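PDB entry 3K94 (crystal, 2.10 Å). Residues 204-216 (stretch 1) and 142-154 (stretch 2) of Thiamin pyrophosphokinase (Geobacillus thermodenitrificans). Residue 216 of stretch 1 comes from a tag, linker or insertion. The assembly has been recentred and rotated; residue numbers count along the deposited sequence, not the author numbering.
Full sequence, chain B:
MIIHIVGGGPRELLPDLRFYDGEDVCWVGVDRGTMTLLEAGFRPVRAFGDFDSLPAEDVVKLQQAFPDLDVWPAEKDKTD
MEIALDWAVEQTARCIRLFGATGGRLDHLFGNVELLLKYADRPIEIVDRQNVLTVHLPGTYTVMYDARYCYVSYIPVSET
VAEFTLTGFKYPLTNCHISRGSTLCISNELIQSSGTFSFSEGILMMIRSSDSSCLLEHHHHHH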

# COMPACT_ATOMS: atom_id res chain seq x y z
N LEU B 204 -0.47 -6.76 -14.74
CA LEU B 204 -0.07 -7.53 -13.56
C LEU B 204 0.90 -6.77 -12.67
O LEU B 204 1.86 -6.16 -13.15
CB LEU B 204 0.57 -8.84 -14.00
CG LEU B 204 0.97 -9.82 -12.90
CD1 LEU B 204 -0.27 -10.54 -12.40
CD2 LEU B 204 1.99 -10.82 -13.41
N MSE B 205 0.66 -6.83 -11.37
CA MSE B 205 1.54 -6.19 -10.41
C MSE B 205 2.50 -7.19 -9.79
O MSE B 205 2.09 -8.27 -9.37
CB MSE B 205 0.72 -5.51 -9.31
CG MSE B 205 1.58 -4.90 -8.21
SE MSE B 205 0.55 -3.94 -6.83
CE MSE B 205 -0.83 -5.27 -6.48
N MSE B 206 3.78 -6.84 -9.74
CA MSE B 206 4.73 -7.64 -8.98
C MSE B 206 5.28 -6.89 -7.78
O MSE B 206 5.69 -5.74 -7.90
CB MSE B 206 5.90 -8.13 -9.84
CG MSE B 206 6.92 -8.93 -9.02
SE MSE B 206 8.46 -9.65 -10.04
CE MSE B 206 9.14 -7.98 -10.84
N ILE B 207 5.29 -7.54 -6.62
CA ILE B 207 5.98 -6.99 -5.47
C ILE B 207 7.05 -7.97 -4.98
O ILE B 207 6.75 -9.13 -4.71
CB ILE B 207 5.02 -6.64 -4.33
CG1 ILE B 207 4.04 -5.55 -4.78
CG2 ILE B 207 5.80 -6.18 -3.10
CD1 ILE B 207 2.80 -5.41 -3.90
N ARG B 208 8.29 -7.51 -4.92
CA ARG B 208 9.37 -8.28 -4.31
C ARG B 208 9.65 -7.61 -3.00
O ARG B 208 9.82 -6.40 -2.93
CB ARG B 208 10.63 -8.30 -5.19
CG ARG B 208 10.43 -8.89 -6.58
CD ARG B 208 11.73 -8.86 -7.39
NE ARG B 208 12.68 -9.88 -6.92
CZ ARG B 208 13.88 -10.12 -7.46
NH1 ARG B 208 14.32 -9.42 -8.50
NH2 ARG B 208 14.64 -11.06 -6.94
N SER B 209 9.69 -8.39 -1.93
CA SER B 209 9.83 -7.78 -0.63
C SER B 209 10.76 -8.56 0.29
O SER B 209 11.22 -9.65 -0.05
CB SER B 209 8.46 -7.63 0.03
OG SER B 209 7.78 -8.87 0.13
N SER B 210 11.02 -7.98 1.45
CA SER B 210 11.83 -8.62 2.47
C SER B 210 11.22 -8.27 3.83
O SER B 210 10.36 -7.40 3.92
CB SER B 210 13.26 -8.10 2.40
OG SER B 210 13.86 -8.10 3.67
N ASP B 211 11.65 -8.97 4.87
CA ASP B 211 11.33 -8.56 6.25
C ASP B 211 12.50 -8.95 7.16
O ASP B 211 13.50 -9.49 6.68
CB ASP B 211 9.99 -9.14 6.73
CG ASP B 211 9.88 -10.65 6.51
OD1 ASP B 211 10.93 -11.33 6.38
OD2 ASP B 211 8.73 -11.16 6.47
N SER B 212 12.39 -8.68 8.46
CA SER B 212 13.46 -9.00 9.40
C SER B 212 13.98 -10.42 9.19
O SER B 212 15.19 -10.65 9.13
CB SER B 212 12.99 -8.83 10.84
OG SER B 212 11.88 -9.67 11.09
N SER B 213 13.05 -11.36 9.07
CA SER B 213 13.39 -12.76 8.83
C SER B 213 14.25 -12.93 7.59
O SER B 213 15.21 -13.69 7.60
CB SER B 213 12.13 -13.61 8.70
OG SER B 213 12.45 -14.88 8.16
N CYS B 214 13.89 -12.22 6.52
CA CYS B 214 14.64 -12.29 5.28
C CYS B 214 16.11 -11.90 5.50
O CYS B 214 16.49 -10.73 5.45
CB CYS B 214 13.96 -11.42 4.20
SG CYS B 214 14.83 -11.38 2.62
N LEU B 215 16.92 -12.91 5.78
CA LEU B 215 18.34 -12.75 6.06
C LEU B 215 18.96 -14.14 5.96
O LEU B 215 20.13 -14.34 6.25
CB LEU B 215 18.58 -12.14 7.45
CG LEU B 215 18.08 -12.88 8.71
CD1 LEU B 215 18.90 -14.12 9.00
CD2 LEU B 215 18.10 -11.94 9.91
N LEU B 216 18.11 -15.08 5.53
CA LEU B 216 18.50 -16.46 5.26
C LEU B 216 20.00 -16.60 5.04
O LEU B 216 20.60 -15.84 4.27
CB LEU B 216 17.75 -16.97 4.03
CG LEU B 216 16.26 -16.61 3.89
CD1 LEU B 216 15.71 -17.13 2.57
CD2 LEU B 216 15.43 -17.13 5.06
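Stretch 2 142-154: TVMYDARYCYVSY

A disulfide ties the two stretches together just beyond the end of their shared sheet: Cys 150 SG lies 2.0 Å from Cys 214 SG, with a chi3 of 85°. Cys 150 (chi1 -61°, m) immediately precedes the second strand of stretch 2, whereas Cys 214 (chi1 178°, t) belongs to the loop that follows strand 204-209, so the covalent link holds that loop against the residue leading into strand 151-154.

Stretch 2 is extended at both ends, as strands 142-144 and 151-154, with a type I turn from Asp 146 to Tyr 149 between them. The turn is closed by Tyr 149 N to Asp 146 O (3.1 Å) and braced by Arg 148 N to Asp 146 OD1 (2.8 Å). Strand 151-154 runs antiparallel to strand 204-209, with a signed crossing angle of 165° and axes 4.7 Å apart at closest approach. Strand 142-144 runs nearly parallel to 204-209, at 5°, but its axis comes no closer than 11.1 Å.

The antiparallel register pairs Met 206 with Tyr 154, Ile 207 with Ser 153, Arg 208 with Val 152 and Ser 209 with Tyr 151. Ile 207 and Ser 153 exchange two hydrogen bonds, Ile 207 N to Ser 153 O and Ser 153 N to Ile 207 O, both 2.8 Å. Ser 209 N donates to Tyr 151 O at 2.9 Å, and Tyr 151 N returns to Ser 209 O at 3.0 Å. The same carbonyl oxygen, Ser 209 O, also accepts a weak bond from Cys 150 N at 3.0 Å.

On the face carrying Met 206, Arg 208, Val 152 and Tyr 154, Met 206 SE lies 4.0 Å from Val 152 CG1 and 4.1 Å from Val 143 CG2, while Met 206 CG approaches Tyr 154 CE1 at 3.7 Å. Arg 208 reaches across to the first strand, where its NH2 and NH1 both donate to Met 144 O, at 2.9 and 3.1 Å. Val 143 CG1 covers one face of the guanidinium, 3.6 Å from Arg 208 CZ. A water accepts from Arg 208 NE (3.1 Å) and donates weakly to Tyr 149 O (3.1 Å).

On the other face, a water donates to Ile 207 O and Ser 209 OG, each at 2.8 Å, and lies 3.0 Å from Ser 153 OG. Farther along, towards the loop after the strand, Tyr 151 OH donates to Asp 211 OD1 at 2.6 Å. Asp 211 OD1 also accepts from Cys 214 N at 3.1 Å, linking the tyrosine to the disulfide-bearing loop.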

# COMPACT_ATOMS: atom_id res chain seq x y z
N THR B 142 12.31 -10.61 -16.95
CA THR B 142 13.26 -11.34 -16.12
C THR B 142 13.11 -10.97 -14.66
O THR B 142 12.58 -9.91 -14.32
CB THR B 142 14.74 -11.05 -16.52
OG1 THR B 142 15.01 -9.66 -16.33
CG2 THR B 142 14.98 -11.42 -17.97
N VAL B 143 13.58 -11.87 -13.81
CA VAL B 143 13.68 -11.62 -12.39
C VAL B 143 15.04 -12.17 -12.02
O VAL B 143 15.34 -13.33 -12.31
CB VAL B 143 12.55 -12.39 -11.64
CG1 VAL B 143 12.72 -12.26 -10.14
CG2 VAL B 143 11.19 -11.89 -12.07
N MSE B 144 15.89 -11.37 -11.39
CA MSE B 144 17.24 -11.81 -11.07
C MSE B 144 17.39 -11.97 -9.58
O MSE B 144 16.83 -11.19 -8.82
CB MSE B 144 18.29 -10.81 -11.60
CG MSE B 144 18.08 -10.37 -13.05
SE MSE B 144 18.15 -11.84 -14.35
CE MSE B 144 19.94 -12.48 -13.95
N TYR B 145 18.16 -12.97 -9.16
CA TYR B 145 18.39 -13.15 -7.74
C TYR B 145 18.82 -11.82 -7.12
O TYR B 145 19.66 -11.11 -7.69
CB TYR B 145 19.45 -14.21 -7.45
CG TYR B 145 19.80 -14.22 -5.98
CD1 TYR B 145 18.96 -14.81 -5.06
CD2 TYR B 145 20.95 -13.59 -5.52
CE1 TYR B 145 19.26 -14.81 -3.72
CE2 TYR B 145 21.26 -13.58 -4.16
CZ TYR B 145 20.40 -14.19 -3.27
OH TYR B 145 20.68 -14.20 -1.92
N ASP B 146 18.24 -11.47 -5.98
CA ASP B 146 18.58 -10.22 -5.30
C ASP B 146 18.55 -10.42 -3.79
O ASP B 146 17.51 -10.76 -3.21
CB ASP B 146 17.63 -9.10 -5.71
CG ASP B 146 18.07 -7.74 -5.19
OD1 ASP B 146 18.72 -7.69 -4.13
OD2 ASP B 146 17.75 -6.73 -5.86
N ALA B 147 19.70 -10.20 -3.16
CA ALA B 147 19.84 -10.39 -1.73
C ALA B 147 18.83 -9.59 -0.91
O ALA B 147 18.44 -10.01 0.18
CB ALA B 147 21.27 -10.06 -1.29
N ARG B 148 18.39 -8.45 -1.43
CA ARG B 148 17.47 -7.58 -0.69
C ARG B 148 16.04 -8.14 -0.56
O ARG B 148 15.25 -7.63 0.22
CB ARG B 148 17.42 -6.18 -1.32
CG ARG B 148 18.79 -5.57 -1.61
CD ARG B 148 18.66 -4.11 -2.08
NE ARG B 148 19.86 -3.60 -2.75
CZ ARG B 148 20.92 -3.09 -2.12
NH1 ARG B 148 20.95 -3.01 -0.79
NH2 ARG B 148 21.97 -2.66 -2.82
N TYR B 149 15.70 -9.17 -1.33
CA TYR B 149 14.31 -9.63 -1.39
C TYR B 149 14.20 -11.14 -1.38
O TYR B 149 14.79 -11.81 -2.22
CB TYR B 149 13.63 -9.06 -2.64
CG TYR B 149 13.84 -7.58 -2.78
CD1 TYR B 149 13.26 -6.70 -1.88
CD2 TYR B 149 14.65 -7.06 -3.78
CE1 TYR B 149 13.46 -5.34 -1.98
CE2 TYR B 149 14.86 -5.69 -3.90
CZ TYR B 149 14.26 -4.84 -2.99
OH TYR B 149 14.45 -3.49 -3.08
N CYS B 150 13.44 -11.67 -0.42
CA CYS B 150 13.18 -13.10 -0.34
C CYS B 150 11.84 -13.46 -0.97
O CYS B 150 11.65 -14.56 -1.48
CB CYS B 150 13.18 -13.57 1.12
SG CYS B 150 14.75 -13.31 1.97
N TYR B 151 10.89 -12.53 -0.93
CA TYR B 151 9.54 -12.86 -1.32
C TYR B 151 9.14 -12.21 -2.64
O TYR B 151 9.57 -11.10 -2.94
CB TYR B 151 8.58 -12.45 -0.22
CG TYR B 151 9.11 -12.75 1.17
CD1 TYR B 151 9.31 -14.06 1.61
CD2 TYR B 151 9.42 -11.72 2.05
CE1 TYR B 151 9.80 -14.33 2.89
CE2 TYR B 151 9.90 -11.97 3.32
CZ TYR B 151 10.08 -13.27 3.74
OH TYR B 151 10.57 -13.50 5.00
N VAL B 152 8.33 -12.92 -3.42
CA VAL B 152 7.76 -12.39 -4.65
C VAL B 152 6.26 -12.62 -4.65
O VAL B 152 5.78 -13.71 -4.34
CB VAL B 152 8.39 -13.04 -5.91
CG1 VAL B 152 7.88 -12.35 -7.18
CG2 VAL B 152 9.90 -12.96 -5.84
N SER B 153 5.50 -11.58 -4.98
CA SER B 153 4.05 -11.72 -5.07
C SER B 153 3.55 -11.14 -6.37
O SER B 153 4.06 -10.10 -6.84
CB SER B 153 3.35 -11.03 -3.89
OG SER B 153 3.94 -11.43 -2.67
N TYR B 154 2.59 -11.82 -6.97
CA TYR B 154 1.95 -11.34 -8.18
C TYR B 154 0.48 -11.10 -7.91
O TYR B 154 -0.21 -11.96 -7.35
CB TYR B 154 2.11 -12.33 -9.32
CG TYR B 154 3.54 -12.48 -9.75
CD1 TYR B 154 4.13 -11.53 -10.57
CD2 TYR B 154 4.31 -13.56 -9.34
CE1 TYR B 154 5.45 -11.65 -10.96
CE2 TYR B 154 5.62 -13.69 -9.73
CZ TYR B 154 6.19 -12.73 -10.53
OH TYR B 154 7.51 -12.85 -10.92
O HOH W 1 15.92 -12.60 -4.85
O HOH W 2 12.64 -11.81 -4.51
O HOH W 3 6.51 -10.00 -2.07